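Local coordinates for protein C-type lectin domain family 4 member F (Mus musculus, PDB 6JJJ) that acts as a Kupffer cell lectin receptor that binds galactose and fucose and could be involved in endocytosis, at residues A[41-45]-A[140-146]. Sequence-based numbering, arbitrary orientation.
Sequences DKKPW and CGSSYPW
Lys43 N donates to Tyr144 O over 2.9 Å, the shorter of two backbone hydrogen bonds that join residues 41-45 to 140-146 in this C-type lectin domain. At 153° on the hydrogen it is moderately bent, with the donor above the carbonyl plane; Lys43 and Tyr144 form an isolated antiparallel hydrogen-bonded pair between two loops, one leading into helix 45-54, the other into strand 147-151. The second bond, Trp45 N to Cys140 O, is longer at 3.3 Å but nearly straight at 170°, and it supplies an acceptor to the first residue of the helix, just after Pro44 at the N-cap. Between the two, Pro44 CA lies 3.4 Å from Ser142 O as a CA-H...O contact. With CG beside its backbone N (chi1 -59°) and the chain extended beyond, Lys43 passes its methylenes obliquely across the Trp146 ring at CZ3 and CH2. Lys43 CG is 3.6 Å from Trp146 CZ3. Phe51 of the helix also meets that indole. The buried Trp45 ring leads away from residues 140-146, its NE1 hydrogen-bonded to Ile82 O of strand 80-85, while Cys140, disulfide-linked to Cys128, sets its SG obliquely 5.4 Å from the centroid of the Trp45 five-membered ring.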
ATOM      1  N   ASP A  41       8.792  -9.527  14.888  1.00114.59           N
ATOM      2  CA  ASP A  41       9.232 -10.498  15.879  1.00111.94           C
ATOM      3  C   ASP A  41      10.748 -10.659  15.783  1.00102.96           C
ATOM      4  O   ASP A  41      11.397 -10.137  14.874  1.00 96.37           O
ATOM      5  CB  ASP A  41       8.519 -11.836  15.652  1.00118.80           C
ATOM      6  CG  ASP A  41       8.603 -12.765  16.851  1.00121.37           C
ATOM      7  OD1 ASP A  41       9.098 -12.343  17.918  1.00122.58           O
ATOM      8  OD2 ASP A  41       8.167 -13.927  16.719  1.00121.64           O
ATOM      9  N   LYS A  42      11.314 -11.389  16.740  1.00141.05           N
ATOM     10  CA  LYS A  42      12.739 -11.694  16.761  1.00143.99           C
ATOM     11  C   LYS A  42      12.921 -13.202  16.825  1.00140.30           C
ATOM     12  O   LYS A  42      12.306 -13.868  17.664  1.00141.41           O
ATOM     13  CB  LYS A  42      13.434 -11.021  17.950  1.00150.89           C
ATOM     14  CG  LYS A  42      12.946 -11.493  19.306  1.00157.92           C
ATOM     15  CD  LYS A  42      13.671 -10.785  20.446  1.00164.56           C
ATOM     16  CE  LYS A  42      13.365  -9.290  20.484  1.00167.93           C
ATOM     17  NZ  LYS A  42      14.343  -8.478  19.708  1.00168.35           N
ATOM     18  N   LYS A  43      13.765 -13.738  15.951  1.00107.94           N
ATOM     19  CA  LYS A  43      13.949 -15.178  15.851  1.00104.54           C
ATOM     20  C   LYS A  43      15.396 -15.464  15.499  1.00 97.78           C
ATOM     21  O   LYS A  43      16.139 -14.560  15.086  1.00 95.83           O
ATOM     22  CB  LYS A  43      13.015 -15.787  14.797  1.00107.87           C
ATOM     23  CG  LYS A  43      11.532 -15.554  15.053  1.00112.76           C
ATOM     24  CD  LYS A  43      10.688 -16.131  13.926  1.00114.37           C
ATOM     25  CE  LYS A  43       9.207 -15.832  14.126  1.00112.55           C
ATOM     26  NZ  LYS A  43       8.376 -16.398  13.028  1.00113.76           N
ATOM     27  N   PRO A  44      15.843 -16.722  15.651  1.00109.24           N
ATOM     28  CA  PRO A  44      17.209 -17.082  15.240  1.00108.91           C
ATOM     29  C   PRO A  44      17.444 -16.911  13.749  1.00101.91           C
ATOM     30  O   PRO A  44      16.514 -16.605  12.996  1.00 99.03           O
ATOM     31  CB  PRO A  44      17.332 -18.555  15.652  1.00106.38           C
ATOM     32  CG  PRO A  44      16.323 -18.737  16.733  1.00109.48           C
ATOM     33  CD  PRO A  44      15.175 -17.817  16.383  1.00112.03           C
ATOM     34  N   TRP A  45      18.686 -17.125  13.312  1.00 76.73           N
ATOM     35  CA  TRP A  45      19.031 -16.870  11.918  1.00 80.22           C
ATOM     36  C   TRP A  45      18.318 -17.836  10.977  1.00 90.83           C
ATOM     37  O   TRP A  45      17.735 -17.415   9.970  1.00 91.63           O
ATOM     38  CB  TRP A  45      20.541 -16.954  11.730  1.00 75.82           C
ATOM     39  CG  TRP A  45      20.987 -16.435  10.401  1.00 85.23           C
ATOM     40  CD1 TRP A  45      21.390 -15.163  10.109  1.00 87.62           C
ATOM     41  CD2 TRP A  45      21.071 -17.173   9.177  1.00 95.35           C
ATOM     42  NE1 TRP A  45      21.723 -15.066   8.777  1.00 91.97           N
ATOM     43  CE2 TRP A  45      21.531 -16.286   8.183  1.00 96.12           C
ATOM     44  CE3 TRP A  45      20.795 -18.498   8.824  1.00101.03           C
ATOM     45  CZ2 TRP A  45      21.728 -16.684   6.862  1.00 97.46           C
ATOM     46  CZ3 TRP A  45      20.994 -18.891   7.512  1.00101.64           C
ATOM     47  CH2 TRP A  45      21.455 -17.987   6.548  1.00 99.89           C
ATOM     48  N   CYS A 140      24.674 -17.776  15.493  1.00 96.82           N
ATOM     49  CA  CYS A 140      23.445 -17.942  14.727  1.00 98.01           C
ATOM     50  C   CYS A 140      22.261 -18.277  15.624  1.00 87.40           C
ATOM     51  O   CYS A 140      21.135 -17.852  15.343  1.00 91.01           O
ATOM     52  CB  CYS A 140      23.643 -19.019  13.661  1.00110.56           C
ATOM     53  SG  CYS A 140      24.948 -18.633  12.454  1.00117.53           S
ATOM     54  N   GLY A 141      22.484 -19.009  16.714  1.00 79.75           N
ATOM     55  CA  GLY A 141      21.382 -19.345  17.596  1.00 79.73           C
ATOM     56  C   GLY A 141      20.720 -18.152  18.255  1.00 79.65           C
ATOM     57  O   GLY A 141      19.628 -18.304  18.815  1.00 79.52           O
ATOM     58  N   SER A 142      21.341 -16.978  18.199  1.00 76.16           N
ATOM     59  CA  SER A 142      20.785 -15.802  18.854  1.00 89.66           C
ATOM     60  C   SER A 142      19.569 -15.290  18.095  1.00 95.32           C
ATOM     61  O   SER A 142      19.538 -15.293  16.861  1.00 98.43           O
ATOM     62  CB  SER A 142      21.846 -14.709  18.955  1.00 98.40           C
ATOM     63  OG  SER A 142      22.970 -15.173  19.684  1.00102.49           O
ATOM     64  N   SER A 143      18.558 -14.850  18.843  1.00 92.93           N
ATOM     65  CA  SER A 143      17.274 -14.464  18.258  1.00 93.09           C
ATOM     66  C   SER A 143      17.228 -12.955  18.041  1.00 87.28           C
ATOM     67  O   SER A 143      16.807 -12.193  18.914  1.00 88.79           O
ATOM     68  CB  SER A 143      16.120 -14.925  19.142  1.00 99.61           C
ATOM     69  OG  SER A 143      15.903 -16.319  19.022  1.00103.22           O
ATOM     70  N   TYR A 144      17.616 -12.533  16.846  1.00 98.37           N
ATOM     71  CA  TYR A 144      17.475 -11.154  16.414  1.00 93.44           C
ATOM     72  C   TYR A 144      16.318 -11.036  15.433  1.00 92.05           C
ATOM     73  O   TYR A 144      15.852 -12.039  14.881  1.00 91.22           O
ATOM     74  CB  TYR A 144      18.751 -10.644  15.730  1.00 99.26           C
ATOM     75  CG  TYR A 144      19.919 -10.432  16.658  1.00103.13           C
ATOM     76  CD1 TYR A 144      20.083  -9.232  17.337  1.00108.83           C
ATOM     77  CD2 TYR A 144      20.866 -11.427  16.847  1.00107.05           C
ATOM     78  CE1 TYR A 144      21.152  -9.035  18.183  1.00117.65           C
ATOM     79  CE2 TYR A 144      21.936 -11.238  17.691  1.00113.77           C
ATOM     80  CZ  TYR A 144      22.077 -10.041  18.355  1.00119.60           C
ATOM     81  OH  TYR A 144      23.150  -9.854  19.196  1.00122.56           O
ATOM     82  N   PRO A 145      15.826  -9.820  15.186  1.00 86.13           N
ATOM     83  CA  PRO A 145      14.927  -9.616  14.036  1.00 86.89           C
ATOM     84  C   PRO A 145      15.710  -9.724  12.737  1.00 88.27           C
ATOM     85  O   PRO A 145      16.918  -9.984  12.766  1.00 91.68           O
ATOM     86  CB  PRO A 145      14.361  -8.210  14.265  1.00 90.99           C
ATOM     87  CG  PRO A 145      15.392  -7.523  15.113  1.00 92.18           C
ATOM     88  CD  PRO A 145      16.039  -8.588  15.968  1.00 90.10           C
ATOM     89  N   TRP A 146      15.057  -9.523  11.597  1.00 88.31           N
ATOM     90  CA  TRP A 146      15.703  -9.770  10.315  1.00 88.68           C
ATOM     91  C   TRP A 146      15.069  -8.906   9.234  1.00 88.61           C
ATOM     92  O   TRP A 146      14.123  -8.156   9.480  1.00 87.30           O
ATOM     93  CB  TRP A 146      15.596 -11.245   9.924  1.00 88.39           C
ATOM     94  CG  TRP A 146      14.176 -11.665   9.670  1.00 88.09           C
ATOM     95  CD1 TRP A 146      13.514 -11.635   8.478  1.00 85.48           C
ATOM     96  CD2 TRP A 146      13.242 -12.162  10.634  1.00 87.75           C
ATOM     97  NE1 TRP A 146      12.228 -12.092   8.638  1.00 85.13           N
ATOM     98  CE2 TRP A 146      12.037 -12.421   9.954  1.00 86.57           C
ATOM     99  CE3 TRP A 146      13.309 -12.417  12.008  1.00 90.31           C
ATOM    100  CZ2 TRP A 146      10.909 -12.923  10.600  1.00 86.67           C
ATOM    101  CZ3 TRP A 146      12.190 -12.916  12.646  1.00 90.22           C
ATOM    102  CH2 TRP A 146      11.005 -13.162  11.944  1.00 88.42           C
TER